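Local coordinates for protein oxidized polyvinyl alcohol hydrolase (Pseudomonas sp. VM15C, PDB 3WWC) that hydrolyses beta-diketones such as 4,6-nonanedione and the oxidized form of polyvinyl alcohol, the second step in polyvinyl alcohol breakdown, at residues N144-G147 and P148-F152; V72-T75 and N76-L79; S278-A281 and G282-F285. The protein carries 1 engineered substitution. One frame throughout, in Å; residues are numbered along the deposited sequence.

Interaction 1. Residues N144-G147 and P148-F152; sequences NDEG and PDSSF
Glu146 and Ser150 are tied twice, once directly through their side chains and once through a bridging water. On the side-chain route Ser150 OG donates to Glu146 OE1 over 2.7 Å, reaching the carboxylate on its anti side and 19° out of its plane. A chi1 of 67° brings Glu146 CG round toward the helix, and from there the extended chain lies over the first helical turn, with Glu146 OE2 3.5 Å from Ser151 CB. OE2 also makes a salt bridge with Arg190. On the second route water 1 donates to Glu146 O at 2.8 Å and accepts from Ser150 N at 2.9 Å, satisfying an amide of the first turn. This is the N-terminal end of helix 148-160 in an alpha/beta-hydrolase fold, with Gly147 at the N-cap position. The backbone angles of Gly147 would jam a CB against the preceding carbonyl oxygen. Its N-H closes an Asx turn on Asp145 OD1 (2.9 Å), while its carbonyl O accepts a weak, long bond from Ser151 N, 3.4 Å but nearly straight at 169°. Ser151 OG is hydrogen-bonded to His43 NE2 and Lys44 NZ. Helix 178-189 adjoins the turn: Ser150 touches Met182 and Glu146 touches Phe189. Asp149 forms a salt bridge with Arg48.

Interaction 2. Residues V72-T75 and N76-L79; sequences VEST and NDNL
A capping box formed by Ser74 and Asp77 starts helix 75-80, just beyond the loop that follows strand 62-68 and holds Ser71 of the butanoate pocket. Its two bonds run in opposite senses. Asp77 N donates to Ser74 OG over 2.8 Å, and Ser74 N donates to Asp77 OD2 over 3.0 Å, arriving from above the carboxylate, 42° out of its plane. A chi1 of 68° points the Ser74 hydroxyl forward, at the open N-terminal end of the helix, to accept from Asp77 N; a water held by Asn76 ND2 lies 2.7 Å from Ser74 OG. The ordinary helical pattern begins at once, with Asn78 N on Ser74 O (2.9 Å) and Leu79 N on Thr75 O (2.9 Å). One turn apart, Thr75 and Leu79 lie side by side, Thr75 CG2 against Leu79 CD1 at 3.7 Å, and Leu79 continues into Val97 and Ala99 of the central sheet. Glu73 reaches along the turn to a water that it shares with Asn78 ND2, while its other oxygen is hydrogen-bonded to Ser84 OG. Putting an alanine at Asp77 would probably leave the Ser74 amide without its acceptor and Arg112 without the carboxylate of its salt bridge, freeing the loop end to shift. With a backbone N-H, a guanidinium and the N-terminal end of a helix all close by, the buried Asp77 carboxylate is likely to be stabilised as the anion.

Interaction 3. Residues S278-A281 and G282-F285; sequences STQA and GSNF
Gln280 O accepts two hydrogen bonds, one from the Asn284 amide N in the usual helical way (2.9 Å) and one from Ser283 OG (2.8 Å), whose hydroxyl folds back on the preceding turn. Ser283 OG is itself an acceptor, taking the N-H of Phe349 from the chain beyond strand 343-346, so this buried hydroxyl is used in both directions. The side-chain amides of Gln280 and Asn284 meet as well. Gln280 NE2 donates to Asn284 OD1 at 3.0 Å and 163°, with the acceptor practically in the plane of the glutamine amide, although the two amide planes are turned 41° apart. The Gln280 chain bends at chi2 (74°) to bring NE2 there, and the same nitrogen gives to Phe349 O. Asn284 ND2 is spent on Pro227 O and Lys229 O, which fixes the flip of that amide. All this lies in the middle of helix 275-288, which follows the small two-stranded sheet of 259-263 and 269-274 and packs through Thr279 against strand 247-253; the central sheet is that of an alpha/beta hydrolase. Ser283 is proposed, by similarity only, to belong to the charge relay system. The ordinary i to i-4 bonds of the helix satisfy the amides of Gly282, Ser283 and Phe285. Ser278 OG binds Gly202 O, and Thr279 OG1 bonds to Tyr275 O one turn earlier.

In the fold
From the N terminus the order is interaction 2, interaction 1, interaction 3. They stand in series: none nests in or crosses another, and each closes only a turn or two of backbone. Interaction 2 ends the loop after strand 62-68 and seats helix 75-80 on the central sheet. Interaction 1 ends the long loop after strand 96-100 and sets helix 148-160 beside helix 178-189; the nearest atoms of interactions 1 and 2 are about 9 Å apart. Interaction 3, within helix 275-288, joins strand 247-253 to the chain past strand 343-346. It lies across the chain's centre from interaction 2, their centres about 26 Å apart.

Interaction 1. Residues N144-G147 and P148-F152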
ATOM      1  N   ASN A 144     -16.083  -6.107  -6.933  1.00 14.47           N
ATOM      2  CA  ASN A 144     -15.717  -7.342  -6.268  1.00 17.14           C
ATOM      3  C   ASN A 144     -14.717  -8.175  -7.059  1.00 17.03           C
ATOM      4  O   ASN A 144     -14.718  -9.403  -6.999  1.00 19.33           O
ATOM      5  CB  ASN A 144     -16.975  -8.153  -5.845  1.00 21.02           C
ATOM      6  CG  ASN A 144     -17.668  -7.583  -4.540  1.00 24.70           C
ATOM      7  OD1 ASN A 144     -17.193  -7.781  -3.414  1.00 24.58           O
ATOM      8  ND2 ASN A 144     -18.794  -6.871  -4.724  1.00 24.79           N
ATOM      9  N   ASP A 145     -13.854  -7.482  -7.787  1.00 13.58           N
ATOM     10  CA  ASP A 145     -12.763  -8.084  -8.531  1.00 12.94           C
ATOM     11  C   ASP A 145     -11.543  -7.253  -8.100  1.00 11.86           C
ATOM     12  O   ASP A 145     -11.532  -6.036  -8.289  1.00 10.88           O
ATOM     13  CB  ASP A 145     -12.974  -7.955 -10.043  1.00 13.40           C
ATOM     14  CG  ASP A 145     -11.904  -8.701 -10.855  1.00 17.79           C
ATOM     15  OD1 ASP A 145     -10.667  -8.623 -10.572  1.00 14.21           O
ATOM     16  OD2 ASP A 145     -12.310  -9.359 -11.830  1.00 22.98           O
ATOM     17  N   GLU A 146     -10.537  -7.938  -7.555  1.00 11.39           N
ATOM     18  CA  GLU A 146      -9.330  -7.288  -7.031  1.00 10.49           C
ATOM     19  C   GLU A 146      -8.620  -6.468  -8.065  1.00 10.55           C
ATOM     20  O   GLU A 146      -7.957  -5.480  -7.733  1.00  9.98           O
ATOM     21  CB  GLU A 146      -8.368  -8.344  -6.465  1.00 10.85           C
ATOM     22  CG  GLU A 146      -7.792  -9.268  -7.528  1.00  9.85           C
ATOM     23  CD  GLU A 146      -6.919 -10.379  -6.936  1.00 12.33           C
ATOM     24  OE1 GLU A 146      -6.190 -10.111  -5.968  1.00 11.70           O
ATOM     25  OE2 GLU A 146      -6.957 -11.533  -7.441  1.00 13.96           O
ATOM     26  N   GLY A 147      -8.749  -6.834  -9.333  1.00  8.83           N
ATOM     27  CA  GLY A 147      -8.016  -6.083 -10.359  1.00 10.21           C
ATOM     28  C   GLY A 147      -6.674  -6.709 -10.702  1.00  9.95           C
ATOM     29  O   GLY A 147      -6.134  -7.472  -9.918  1.00  9.97           O
ATOM     30  N   PRO A 148      -6.062  -6.302 -11.814  1.00  9.42           N
ATOM     31  CA  PRO A 148      -4.803  -6.906 -12.234  1.00  9.13           C
ATOM     32  C   PRO A 148      -3.527  -6.581 -11.497  1.00  9.89           C
ATOM     33  O   PRO A 148      -2.571  -7.299 -11.669  1.00 12.23           O
ATOM     34  CB  PRO A 148      -4.727  -6.595 -13.742  1.00 11.28           C
ATOM     35  CG  PRO A 148      -5.660  -5.440 -13.952  1.00 12.35           C
ATOM     36  CD  PRO A 148      -6.652  -5.394 -12.815  1.00 10.19           C
ATOM     37  N   ASP A 149      -3.498  -5.520 -10.686  1.00  8.42           N
ATOM     38  CA  ASP A 149      -2.286  -5.302  -9.942  1.00  8.34           C
ATOM     39  C   ASP A 149      -2.273  -6.215  -8.711  1.00  8.14           C
ATOM     40  O   ASP A 149      -1.238  -6.835  -8.429  1.00  8.53           O
ATOM     41  CB  ASP A 149      -2.173  -3.818  -9.486  1.00  8.66           C
ATOM     42  CG  ASP A 149      -1.375  -2.985 -10.462  1.00  9.33           C
ATOM     43  OD1 ASP A 149      -0.536  -3.545 -11.200  1.00  9.77           O
ATOM     44  OD2 ASP A 149      -1.553  -1.750 -10.496  1.00  8.53           O
ATOM     45  N   SER A 150      -3.391  -6.276  -7.973  1.00  8.19           N
ATOM     46  CA  SER A 150      -3.439  -7.134  -6.797  1.00  8.57           C
ATOM     47  C   SER A 150      -3.070  -8.569  -7.167  1.00  9.30           C
ATOM     48  O   SER A 150      -2.290  -9.224  -6.451  1.00 10.44           O
ATOM     49  CB  SER A 150      -4.836  -7.032  -6.154  1.00  9.09           C
ATOM     50  OG  SER A 150      -4.961  -7.893  -5.025  1.00  9.48           O
ATOM     51  N   SER A 151      -3.630  -9.082  -8.270  1.00  9.37           N
ATOM     52  CA  SER A 151      -3.288 -10.466  -8.659  1.00  9.84           C
ATOM     53  C   SER A 151      -1.866 -10.602  -9.195  1.00  9.04           C
ATOM     54  O   SER A 151      -1.196 -11.611  -8.947  1.00 10.13           O
ATOM     55  CB  SER A 151      -4.302 -11.006  -9.677  1.00  9.96           C
ATOM     56  OG  SER A 151      -4.374 -10.188 -10.834  1.00 11.72           O
ATOM     57  N   PHE A 152      -1.359  -9.582  -9.875  1.00  9.39           N
ATOM     58  CA  PHE A 152      -0.004  -9.650 -10.385  1.00  8.79           C
ATOM     59  C   PHE A 152       0.953  -9.746  -9.228  1.00  8.80           C
ATOM     60  O   PHE A 152       1.890 -10.516  -9.276  1.00  9.15           O
ATOM     61  CB  PHE A 152       0.280  -8.352 -11.176  1.00  8.43           C
ATOM     62  CG  PHE A 152       1.736  -8.026 -11.348  1.00  8.46           C
ATOM     63  CD1 PHE A 152       2.677  -8.981 -11.755  1.00  9.19           C
ATOM     64  CD2 PHE A 152       2.172  -6.718 -11.116  1.00 10.42           C
ATOM     65  CE1 PHE A 152       4.023  -8.627 -11.921  1.00  9.15           C
ATOM     66  CE2 PHE A 152       3.529  -6.375 -11.291  1.00 11.22           C
ATOM     67  CZ  PHE A 152       4.455  -7.336 -11.697  1.00 10.06           C
TER
HETATM   68  O   HOH W   1      -5.532  -4.389  -8.667  1.00  9.16           O

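Interaction 2. Residues V72-T75 and N76-L79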
ATOM      1  N   VAL A  72       4.096  10.213  -9.070  1.00 10.84           N
ATOM      2  CA  VAL A  72       5.159  10.919  -9.798  1.00 13.86           C
ATOM      3  C   VAL A  72       6.571  10.372  -9.634  1.00 13.94           C
ATOM      4  O   VAL A  72       7.388  10.523 -10.539  1.00 17.54           O
ATOM      5  CB  VAL A  72       5.145  12.388  -9.426  1.00 16.63           C
ATOM      6  CG1 VAL A  72       6.364  13.095 -10.012  1.00 20.96           C
ATOM      7  CG2 VAL A  72       3.818  13.001  -9.892  1.00 18.69           C
ATOM      8  N   GLU A  73       6.887   9.716  -8.526  1.00 10.71           N
ATOM      9  CA  GLU A  73       8.219   9.158  -8.396  1.00 10.14           C
ATOM     10  C   GLU A  73       8.352   7.868  -9.158  1.00  9.51           C
ATOM     11  O   GLU A  73       7.406   7.070  -9.184  1.00 10.04           O
ATOM     12  CB  GLU A  73       8.539   8.897  -6.928  1.00 11.67           C
ATOM     13  CG  GLU A  73       8.625  10.155  -6.119  1.00 13.69           C
ATOM     14  CD  GLU A  73       8.502   9.874  -4.630  1.00 15.56           C
ATOM     15  OE1 GLU A  73       7.559   9.134  -4.250  1.00 15.64           O
ATOM     16  OE2 GLU A  73       9.329  10.417  -3.844  1.00 17.50           O
ATOM     17  N   SER A  74       9.502   7.615  -9.768  1.00  9.15           N
ATOM     18  CA  SER A  74       9.679   6.350 -10.461  1.00  7.80           C
ATOM     19  C   SER A  74       9.899   5.181  -9.512  1.00  8.89           C
ATOM     20  O   SER A  74      10.149   5.377  -8.316  1.00  8.43           O
ATOM     21  CB  SER A  74      10.865   6.430 -11.444  1.00  8.82           C
ATOM     22  OG  SER A  74      12.082   6.554 -10.708  1.00  9.17           O
ATOM     23  N   THR A  75       9.758   3.972 -10.025  1.00  8.65           N
ATOM     24  CA  THR A  75      10.062   2.802  -9.191  1.00  8.34           C
ATOM     25  C   THR A  75      11.540   2.898  -8.791  1.00  9.87           C
ATOM     26  O   THR A  75      11.890   2.619  -7.645  1.00  9.31           O
ATOM     27  CB  THR A  75       9.742   1.524  -9.941  1.00  8.21           C
ATOM     28  OG1 THR A  75       8.311   1.406 -10.030  1.00  8.46           O
ATOM     29  CG2 THR A  75      10.314   0.306  -9.185  1.00  8.58           C
ATOM     30  N   ASN A  76      12.426   3.276  -9.719  1.00  8.92           N
ATOM     31  CA  ASN A  76      13.844   3.433  -9.346  1.00  8.93           C
ATOM     32  C   ASN A  76      14.037   4.486  -8.276  1.00  9.21           C
ATOM     33  O   ASN A  76      14.859   4.290  -7.340  1.00 10.11           O
ATOM     34  CB  ASN A  76      14.653   3.743 -10.605  1.00 13.61           C
ATOM     35  CG  ASN A  76      16.112   4.045 -10.294  1.00 20.38           C
ATOM     36  OD1 ASN A  76      16.798   3.224  -9.692  1.00 26.78           O
ATOM     37  ND2 ASN A  76      16.591   5.224 -10.704  1.00 27.19           N
ATOM     38  N   ASP A  77      13.288   5.580  -8.348  1.00  8.56           N
ATOM     39  CA  ASP A  77      13.382   6.606  -7.299  1.00  7.94           C
ATOM     40  C   ASP A  77      12.982   5.968  -5.940  1.00  9.86           C
ATOM     41  O   ASP A  77      13.698   6.066  -4.961  1.00 10.14           O
ATOM     42  CB  ASP A  77      12.423   7.776  -7.535  1.00  9.22           C
ATOM     43  CG  ASP A  77      12.795   8.669  -8.692  1.00 11.85           C
ATOM     44  OD1 ASP A  77      13.989   8.749  -9.039  1.00 13.90           O
ATOM     45  OD2 ASP A  77      11.847   9.337  -9.206  1.00 12.13           O
ATOM     46  N   ASN A  78      11.840   5.309  -5.909  1.00  8.43           N
ATOM     47  CA  ASN A  78      11.349   4.700  -4.673  1.00  8.35           C
ATOM     48  C   ASN A  78      12.353   3.715  -4.125  1.00  9.14           C
ATOM     49  O   ASN A  78      12.454   3.541  -2.909  1.00  9.66           O
ATOM     50  CB  ASN A  78      10.019   4.039  -5.004  1.00  7.29           C
ATOM     51  CG  ASN A  78       9.442   3.261  -3.854  1.00  8.51           C
ATOM     52  OD1 ASN A  78       9.683   2.062  -3.730  1.00  9.93           O
ATOM     53  ND2 ASN A  78       8.702   3.950  -2.971  1.00  9.68           N
ATOM     54  N   LEU A  79      13.104   3.052  -4.992  1.00  8.62           N
ATOM     55  CA  LEU A  79      14.069   2.064  -4.558  1.00  8.19           C
ATOM     56  C   LEU A  79      15.451   2.615  -4.212  1.00  9.39           C
ATOM     57  O   LEU A  79      16.153   2.030  -3.358  1.00 10.19           O
ATOM     58  CB  LEU A  79      14.268   1.009  -5.683  1.00  8.71           C
ATOM     59  CG  LEU A  79      13.105   0.076  -5.880  1.00  8.32           C
ATOM     60  CD1 LEU A  79      13.270  -0.682  -7.212  1.00  7.57           C
ATOM     61  CD2 LEU A  79      13.099  -0.955  -4.693  1.00 10.48           C
TER
HETATM   62  O   HOH W   2       8.722   6.709  -3.315  1.00 16.00           O
HETATM   63  O   HOH W   3      14.307   6.999 -12.205  1.00 15.28           O

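Interaction 3. Residues S278-A281 and G282-F285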
ATOM      1  N   SER A 278      -8.724   9.427   5.006  1.00  8.68           N
ATOM      2  CA  SER A 278      -8.439   8.100   4.486  1.00  8.57           C
ATOM      3  C   SER A 278      -7.573   7.273   5.409  1.00  8.86           C
ATOM      4  O   SER A 278      -7.803   6.061   5.506  1.00  9.19           O
ATOM      5  CB  SER A 278      -7.846   8.184   3.096  1.00  9.69           C
ATOM      6  OG  SER A 278      -6.652   8.912   3.119  1.00  9.98           O
ATOM      7  N   THR A 279      -6.589   7.878   6.091  1.00  8.25           N
ATOM      8  CA  THR A 279      -5.826   7.101   7.053  1.00  8.32           C
ATOM      9  C   THR A 279      -6.745   6.783   8.254  1.00  9.17           C
ATOM     10  O   THR A 279      -6.698   5.713   8.833  1.00  8.14           O
ATOM     11  CB  THR A 279      -4.543   7.827   7.486  1.00  8.90           C
ATOM     12  OG1 THR A 279      -4.877   9.121   8.062  1.00  9.58           O
ATOM     13  CG2 THR A 279      -3.580   7.961   6.298  1.00  9.62           C
ATOM     14  N   GLN A 280      -7.597   7.713   8.653  1.00  8.53           N
ATOM     15  CA  GLN A 280      -8.517   7.433   9.758  1.00  8.91           C
ATOM     16  C   GLN A 280      -9.416   6.275   9.359  1.00  8.49           C
ATOM     17  O   GLN A 280      -9.583   5.336  10.131  1.00  8.72           O
ATOM     18  CB  GLN A 280      -9.426   8.655  10.052  1.00 10.16           C
ATOM     19  CG  GLN A 280     -10.359   8.419  11.203  1.00  9.38           C
ATOM     20  CD  GLN A 280      -9.618   8.454  12.543  1.00  9.43           C
ATOM     21  OE1 GLN A 280      -9.027   9.480  12.907  1.00 12.40           O
ATOM     22  NE2 GLN A 280      -9.639   7.332  13.273  1.00  8.74           N
ATOM     23  N   ALA A 281     -10.034   6.361   8.176  1.00  8.59           N
ATOM     24  CA  ALA A 281     -10.938   5.308   7.768  1.00  9.62           C
ATOM     25  C   ALA A 281     -10.279   3.954   7.712  1.00  7.93           C
ATOM     26  O   ALA A 281     -10.841   2.920   8.137  1.00  9.29           O
ATOM     27  CB  ALA A 281     -11.551   5.649   6.391  1.00  8.93           C
ATOM     28  N   GLY A 282      -9.079   3.894   7.145  1.00  8.63           N
ATOM     29  CA  GLY A 282      -8.438   2.596   7.087  1.00  8.05           C
ATOM     30  C   GLY A 282      -8.118   2.110   8.476  1.00 10.40           C
ATOM     31  O   GLY A 282      -8.278   0.931   8.760  1.00 10.16           O
ATOM     32  N   SER A 283      -7.688   3.010   9.374  1.00  8.52           N
ATOM     33  CA  SER A 283      -7.373   2.571  10.736  1.00  9.13           C
ATOM     34  C   SER A 283      -8.621   2.076  11.468  1.00  9.88           C
ATOM     35  O   SER A 283      -8.537   1.147  12.259  1.00  9.79           O
ATOM     36  CB  SER A 283      -6.677   3.709  11.539  1.00  9.32           C
ATOM     37  OG  SER A 283      -7.639   4.644  12.054  1.00  9.54           O
ATOM     38  N   ASN A 284      -9.781   2.625  11.147  1.00  8.72           N
ATOM     39  CA  ASN A 284     -10.994   2.174  11.845  1.00  9.40           C
ATOM     40  C   ASN A 284     -11.346   0.761  11.367  1.00 10.50           C
ATOM     41  O   ASN A 284     -11.690  -0.122  12.167  1.00 11.93           O
ATOM     42  CB  ASN A 284     -12.172   3.112  11.505  1.00  9.96           C
ATOM     43  CG  ASN A 284     -11.985   4.512  12.072  1.00  8.86           C
ATOM     44  OD1 ASN A 284     -11.057   4.773  12.843  1.00 11.13           O
ATOM     45  ND2 ASN A 284     -12.888   5.417  11.712  1.00 10.40           N
ATOM     46  N   PHE A 285     -11.235   0.522  10.065  1.00 10.40           N
ATOM     47  CA  PHE A 285     -11.580  -0.796   9.572  1.00 10.26           C
ATOM     48  C   PHE A 285     -10.635  -1.848  10.076  1.00  9.61           C
ATOM     49  O   PHE A 285     -11.076  -2.904  10.561  1.00  9.46           O
ATOM     50  CB  PHE A 285     -11.580  -0.810   8.032  1.00 10.92           C
ATOM     51  CG  PHE A 285     -11.800  -2.168   7.453  1.00 11.98           C
ATOM     52  CD1 PHE A 285     -13.082  -2.642   7.271  1.00 12.77           C
ATOM     53  CD2 PHE A 285     -10.712  -3.004   7.174  1.00 10.08           C
ATOM     54  CE1 PHE A 285     -13.289  -3.940   6.834  1.00 12.70           C
ATOM     55  CE2 PHE A 285     -10.913  -4.308   6.733  1.00 13.65           C
ATOM     56  CZ  PHE A 285     -12.190  -4.766   6.570  1.00 11.77           C
TER